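Local coordinates for protein glycoside Hydrolase (Bacteroides uniformis, PDB 5T9X) that probably hydrolyses agarose-type galactans from red algae, as a family 16 glycoside hydrolase with a beta-jelly-roll fold from a gut bacterium's agarose pathway, at residues A[71-76]-A[90-94]; A[299-303]-A[329-334]. All coordinates share one frame; numbering follows the deposited sequence.

In the fold
Contact 1 and contact 2 lie in series along the chain, their centres about 10 Å apart; the centre of contact 2 is about 7 Å from that of the chain, the centre of contact 1 about 15 Å. Contact 2 is buried between the sheets, where strand 298-304 of one faces strand 329-341 of the other; contact 1 joins the loop after strand 65-69 to edge strand 92-93. They meet where Asp74 N lies 2.8 Å from Ile334 O, probably a hydrogen bond, and where Phe76 CD2 packs 3.6 Å from Val331 O. Both also reach the sodium ion: Asp75 O binds it from contact 1, Asp332 from contact 2, and Glu51, Asn77 and Gly118 complete the site.

Contact 1: A[71-76]-A[90-94]; sequences SQSDDF and KKWTD. With NA (sodium ion), chain D.
An Asx turn at Asp74, on the loop leading to the sodium site, meets Lys91 and Trp92 where strand 92-93 begins. Trp92 NE1 donates in its ring plane to the anti lone pair of Asp74 OD2 (2.9 Å), carboxylate and indole lying nearly coplanar. Tyr78 OH also bonds OD2, while Asp74 OD1 closes the turn onto Phe76 N. Gln72 NE2 sends an almost straight bond to Lys91 O (3.0 Å, 171°); the bend at chi2 (66°) brings NE2 over one indole face, toward its rim, with the amide plane steeply tilted, 63° from the indole, and Thr156 OG1 bonds its OE1. Lys91, extended beyond CG, carries NZ to two backbone carbonyls, Ser73 O at 2.8 Å and Ser71 O at 3.0 Å, while a water links NZ to Asp74 OD1, weakly at the aspartate. Phe76 CE1 comes within 3.5 Å of Trp92 NE1, the rings barely overlapping. A leucine in place of Trp92 would probably leave Asp74 OD2 without its indole donor and Gln72 NE2 without the flat surface beneath it. Trp92 and Gln72 also pack on Ser154 of strand 140-154, and Phe76 on Val331 and Ile334 of strand 329-341, so the contact touches both sheets.

Contact 2: A[299-303]-A[329-334]; sequences IIINM and FLVDWI. With NA (sodium ion), chain D.
Ile301 and Phe329 meet inside the beta-sandwich, where strands 299-303 and 329-334 face each other from different sheets. The axes of these two short segments come within 8.6 Å and run roughly antiparallel, at 150°, and apolar side chains fill the interface. Ile301 does most from its side: CG2, turned away from its own backbone N, touches Phe329 CE2 at 4.1 Å and reaches Val331 CG2 as well, while CD1 extends to Ile334 CD1 at 4.2 Å. Ile299 and Ile334 lie alongside, pointing opposite ways, with Ile299 CG2 4.0 Å from Ile334 CD1. At the other end Met303 lies against the root of the Phe329 side chain, its CG and SD both 3.7 Å from Phe329 CB. Phe329 chi1 (-175°) swings the ring across toward strand 299-303, where CD2 lies 3.7 Å from Asn302 O; Val331 CG2 of its own strand rests over one face, toward the rim. Farther out, Asp332 leaves this interface for the sodium ion, bound by Asp332 O at 2.4 Å and Asp332 OD1 at 2.2 Å. Asp332 and Trp333 form a classic beta bulge opposite Tyr167, against which the Trp333 ring stacks. Strand 298-304 is paired with strands 140-154 and 176-182, strand 329-341 with 65-69, 119-122 and 162-169; Leu120 and Ile122 also pack on Ile301, and Ala168 on Phe329 and Val331.

Contact 1: A[71-76]-A[90-94]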
loop_
_atom_site.group_PDB
_atom_site.type_symbol
_atom_site.label_atom_id
_atom_site.label_comp_id
_atom_site.label_asym_id
_atom_site.label_seq_id
_atom_site.Cartn_x
_atom_site.Cartn_y
_atom_site.Cartn_z
ATOM N N SER A 71 -4.805 -12.241 14.279
ATOM C CA SER A 71 -3.515 -12.941 14.168
ATOM C C SER A 71 -2.773 -12.707 12.867
ATOM O O SER A 71 -1.572 -13.018 12.797
ATOM C CB SER A 71 -3.632 -14.443 14.454
ATOM O OG SER A 71 -4.553 -15.052 13.598
ATOM N N GLN A 72 -3.437 -12.125 11.870
ATOM C CA GLN A 72 -2.729 -11.687 10.645
ATOM C C GLN A 72 -1.718 -10.549 10.892
ATOM O O GLN A 72 -0.790 -10.405 10.105
ATOM C CB GLN A 72 -3.722 -11.258 9.563
ATOM C CG GLN A 72 -3.108 -10.732 8.282
ATOM C CD GLN A 72 -2.366 -11.813 7.555
ATOM O OE1 GLN A 72 -2.972 -12.789 7.131
ATOM N NE2 GLN A 72 -1.051 -11.657 7.397
ATOM N N SER A 73 -1.915 -9.748 11.956
ATOM C CA SER A 73 -0.976 -8.713 12.366
ATOM C C SER A 73 0.445 -9.272 12.496
ATOM O O SER A 73 0.610 -10.421 12.899
ATOM C CB SER A 73 -1.389 -8.146 13.714
ATOM O OG SER A 73 -2.739 -7.787 13.724
ATOM N N ASP A 74 1.457 -8.482 12.152
ATOM C CA ASP A 74 2.841 -8.947 12.200
ATOM C C ASP A 74 3.761 -7.814 12.591
ATOM O O ASP A 74 3.745 -6.766 11.949
ATOM C CB ASP A 74 3.281 -9.550 10.848
ATOM C CG ASP A 74 4.455 -10.567 10.984
ATOM O OD1 ASP A 74 5.216 -10.513 11.985
ATOM O OD2 ASP A 74 4.631 -11.429 10.084
ATOM N N ASP A 75 4.564 -8.033 13.632
ATOM C CA ASP A 75 5.624 -7.098 14.012
ATOM C C ASP A 75 6.966 -7.326 13.277
ATOM O O ASP A 75 7.931 -6.549 13.442
ATOM C CB ASP A 75 5.809 -7.068 15.536
ATOM C CG ASP A 75 6.359 -8.373 16.124
ATOM O OD1 ASP A 75 6.951 -9.215 15.407
ATOM O OD2 ASP A 75 6.229 -8.536 17.353
ATOM N N PHE A 76 7.034 -8.390 12.487
ATOM C CA PHE A 76 8.185 -8.693 11.651
ATOM C C PHE A 76 9.525 -8.800 12.396
ATOM O O PHE A 76 10.557 -8.524 11.808
ATOM C CB PHE A 76 8.293 -7.663 10.527
ATOM C CG PHE A 76 7.132 -7.666 9.581
ATOM C CD1 PHE A 76 6.886 -8.773 8.758
ATOM C CD2 PHE A 76 6.339 -6.548 9.428
ATOM C CE1 PHE A 76 5.842 -8.765 7.849
ATOM C CE2 PHE A 76 5.290 -6.543 8.523
ATOM C CZ PHE A 76 5.031 -7.656 7.749
ATOM N N LYS A 90 4.163 -18.223 7.707
ATOM C CA LYS A 90 2.982 -18.476 8.534
ATOM C C LYS A 90 1.864 -17.473 8.306
ATOM O O LYS A 90 0.716 -17.754 8.684
ATOM C CB LYS A 90 3.330 -18.479 10.020
ATOM C CG LYS A 90 4.272 -19.589 10.455
ATOM C CD LYS A 90 4.903 -19.242 11.795
ATOM C CE LYS A 90 5.745 -20.393 12.323
ATOM N NZ LYS A 90 6.477 -19.988 13.554
ATOM N N LYS A 91 2.193 -16.302 7.745
ATOM C CA LYS A 91 1.201 -15.240 7.526
ATOM C C LYS A 91 1.169 -14.593 6.151
ATOM O O LYS A 91 0.256 -13.829 5.875
ATOM C CB LYS A 91 1.392 -14.144 8.588
ATOM C CG LYS A 91 1.109 -14.638 9.987
ATOM C CD LYS A 91 1.602 -13.661 11.024
ATOM C CE LYS A 91 1.361 -14.213 12.411
ATOM N NZ LYS A 91 1.380 -13.076 13.341
ATOM N N TRP A 92 2.151 -14.881 5.309
ATOM C CA TRP A 92 2.401 -14.101 4.104
ATOM C C TRP A 92 2.881 -14.993 2.986
ATOM O O TRP A 92 3.451 -16.038 3.250
ATOM C CB TRP A 92 3.469 -13.042 4.369
ATOM C CG TRP A 92 3.192 -12.127 5.526
ATOM C CD1 TRP A 92 3.780 -12.166 6.750
ATOM C CD2 TRP A 92 2.268 -11.036 5.566
ATOM N NE1 TRP A 92 3.284 -11.179 7.550
ATOM C CE2 TRP A 92 2.362 -10.458 6.847
ATOM C CE3 TRP A 92 1.382 -10.480 4.640
ATOM C CZ2 TRP A 92 1.585 -9.353 7.239
ATOM C CZ3 TRP A 92 0.602 -9.381 5.029
ATOM C CH2 TRP A 92 0.716 -8.826 6.317
ATOM N N THR A 93 2.614 -14.607 1.742
ATOM C CA THR A 93 3.326 -15.147 0.588
ATOM C C THR A 93 4.127 -14.017 -0.047
ATOM O O THR A 93 3.752 -12.853 0.078
ATOM C CB THR A 93 2.377 -15.726 -0.468
ATOM O OG1 THR A 93 1.587 -14.676 -1.045
ATOM C CG2 THR A 93 1.488 -16.809 0.125
ATOM N N ASP A 94 5.223 -14.362 -0.728
ATOM C CA ASP A 94 6.129 -13.357 -1.349
ATOM C C ASP A 94 5.816 -13.073 -2.838
ATOM O O ASP A 94 6.726 -12.868 -3.656
ATOM C CB ASP A 94 7.631 -13.738 -1.140
ATOM C CG ASP A 94 7.956 -15.184 -1.548
ATOM O OD1 ASP A 94 7.047 -15.882 -2.057
ATOM O OD2 ASP A 94 9.110 -15.634 -1.319
HETATM NA NA NA D . 9.154 -4.573 13.753
HETATM O O HOH W 1 4.096 -12.628 13.552
#

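Contact 2: A[299-303]-A[329-334]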
loop_
_atom_site.group_PDB
_atom_site.type_symbol
_atom_site.label_atom_id
_atom_site.label_comp_id
_atom_site.label_asym_id
_atom_site.label_seq_id
_atom_site.Cartn_x
_atom_site.Cartn_y
_atom_site.Cartn_z
ATOM N N ILE A 299 -4.541 -8.437 2.027
ATOM C CA ILE A 299 -3.692 -7.296 2.268
ATOM C C ILE A 299 -2.451 -7.428 1.415
ATOM O O ILE A 299 -1.840 -8.501 1.337
ATOM C CB ILE A 299 -3.353 -7.167 3.744
ATOM C CG1 ILE A 299 -4.596 -6.708 4.502
ATOM C CG2 ILE A 299 -2.222 -6.174 3.964
ATOM C CD1 ILE A 299 -4.510 -7.024 5.972
ATOM N N ILE A 300 -2.074 -6.332 0.766
ATOM C CA ILE A 300 -0.929 -6.339 -0.127
ATOM C C ILE A 300 0.072 -5.245 0.267
ATOM O O ILE A 300 -0.307 -4.120 0.574
ATOM C CB ILE A 300 -1.365 -6.194 -1.606
ATOM C CG1 ILE A 300 -2.429 -7.238 -1.946
ATOM C CG2 ILE A 300 -0.180 -6.372 -2.569
ATOM C CD1 ILE A 300 -2.942 -7.109 -3.351
ATOM N N ILE A 301 1.350 -5.602 0.279
ATOM C CA ILE A 301 2.407 -4.662 0.533
ATOM C C ILE A 301 3.356 -4.827 -0.634
ATOM O O ILE A 301 3.811 -5.958 -0.884
ATOM C CB ILE A 301 3.142 -4.991 1.858
ATOM C CG1 ILE A 301 2.159 -5.069 3.027
ATOM C CG2 ILE A 301 4.212 -3.947 2.156
ATOM C CD1 ILE A 301 2.762 -5.597 4.316
ATOM N N ASN A 302 3.680 -3.743 -1.340
ATOM C CA ASN A 302 4.645 -3.861 -2.434
ATOM C C ASN A 302 5.365 -2.582 -2.806
ATOM O O ASN A 302 5.100 -1.517 -2.246
ATOM C CB ASN A 302 3.933 -4.446 -3.659
ATOM C CG ASN A 302 2.932 -3.484 -4.313
ATOM O OD1 ASN A 302 3.041 -2.283 -4.212
ATOM N ND2 ASN A 302 1.993 -4.037 -5.060
ATOM N N MET A 303 6.262 -2.684 -3.780
ATOM C CA MET A 303 6.591 -1.519 -4.595
ATOM C C MET A 303 6.217 -1.738 -6.065
ATOM O O MET A 303 6.130 -2.866 -6.532
ATOM C CB MET A 303 8.050 -1.144 -4.468
ATOM C CG MET A 303 8.564 -0.891 -3.058
ATOM S SD MET A 303 10.382 -0.635 -3.020
ATOM C CE MET A 303 10.437 1.059 -3.551
ATOM N N PHE A 329 11.710 -0.263 0.484
ATOM C CA PHE A 329 10.542 0.084 1.320
ATOM C C PHE A 329 10.593 -0.782 2.577
ATOM O O PHE A 329 10.852 -1.996 2.472
ATOM C CB PHE A 329 9.265 -0.186 0.511
ATOM C CG PHE A 329 7.985 0.215 1.177
ATOM C CD1 PHE A 329 7.907 1.292 2.025
ATOM C CD2 PHE A 329 6.816 -0.474 0.875
ATOM C CE1 PHE A 329 6.708 1.651 2.618
ATOM C CE2 PHE A 329 5.602 -0.124 1.443
ATOM C CZ PHE A 329 5.544 0.941 2.323
ATOM N N LEU A 330 10.380 -0.152 3.737
ATOM C CA LEU A 330 10.485 -0.795 5.067
ATOM C C LEU A 330 9.168 -0.708 5.789
ATOM O O LEU A 330 8.592 0.374 5.890
ATOM C CB LEU A 330 11.510 -0.087 5.951
ATOM C CG LEU A 330 12.953 -0.067 5.446
ATOM C CD1 LEU A 330 13.896 0.754 6.323
ATOM C CD2 LEU A 330 13.456 -1.499 5.300
ATOM N N VAL A 331 8.688 -1.839 6.291
ATOM C CA VAL A 331 7.522 -1.859 7.139
ATOM C C VAL A 331 7.916 -2.562 8.410
ATOM O O VAL A 331 8.273 -3.750 8.406
ATOM C CB VAL A 331 6.342 -2.568 6.480
ATOM C CG1 VAL A 331 5.197 -2.738 7.476
ATOM C CG2 VAL A 331 5.877 -1.769 5.268
ATOM N N ASP A 332 7.832 -1.805 9.495
ATOM C CA ASP A 332 8.276 -2.224 10.819
ATOM C C ASP A 332 7.225 -3.123 11.403
ATOM O O ASP A 332 7.535 -4.116 12.046
ATOM C CB ASP A 332 8.462 -0.969 11.687
ATOM C CG ASP A 332 9.038 -1.247 13.076
ATOM O OD1 ASP A 332 9.371 -2.414 13.446
ATOM O OD2 ASP A 332 9.118 -0.246 13.822
ATOM N N TRP A 333 5.977 -2.739 11.219
ATOM C CA TRP A 333 4.872 -3.594 11.584
ATOM C C TRP A 333 3.584 -3.226 10.868
ATOM O O TRP A 333 3.417 -2.099 10.322
ATOM C CB TRP A 333 4.628 -3.570 13.104
ATOM C CG TRP A 333 4.554 -2.242 13.817
ATOM C CD1 TRP A 333 5.505 -1.728 14.604
ATOM C CD2 TRP A 333 3.448 -1.323 13.880
ATOM N NE1 TRP A 333 5.102 -0.538 15.146
ATOM C CE2 TRP A 333 3.837 -0.267 14.716
ATOM C CE3 TRP A 333 2.175 -1.283 13.300
ATOM C CZ2 TRP A 333 3.014 0.812 14.992
ATOM C CZ3 TRP A 333 1.351 -0.209 13.575
ATOM C CH2 TRP A 333 1.774 0.826 14.414
ATOM N N ILE A 334 2.662 -4.180 10.936
ATOM C CA ILE A 334 1.309 -3.996 10.449
ATOM C C ILE A 334 0.357 -4.692 11.411
ATOM O O ILE A 334 0.529 -5.873 11.709
ATOM C CB ILE A 334 1.157 -4.481 8.989
ATOM C CG1 ILE A 334 -0.223 -4.139 8.464
ATOM C CG2 ILE A 334 1.408 -5.981 8.837
ATOM C CD1 ILE A 334 -0.321 -4.359 6.965
HETATM NA NA NA D . 9.154 -4.573 13.753
#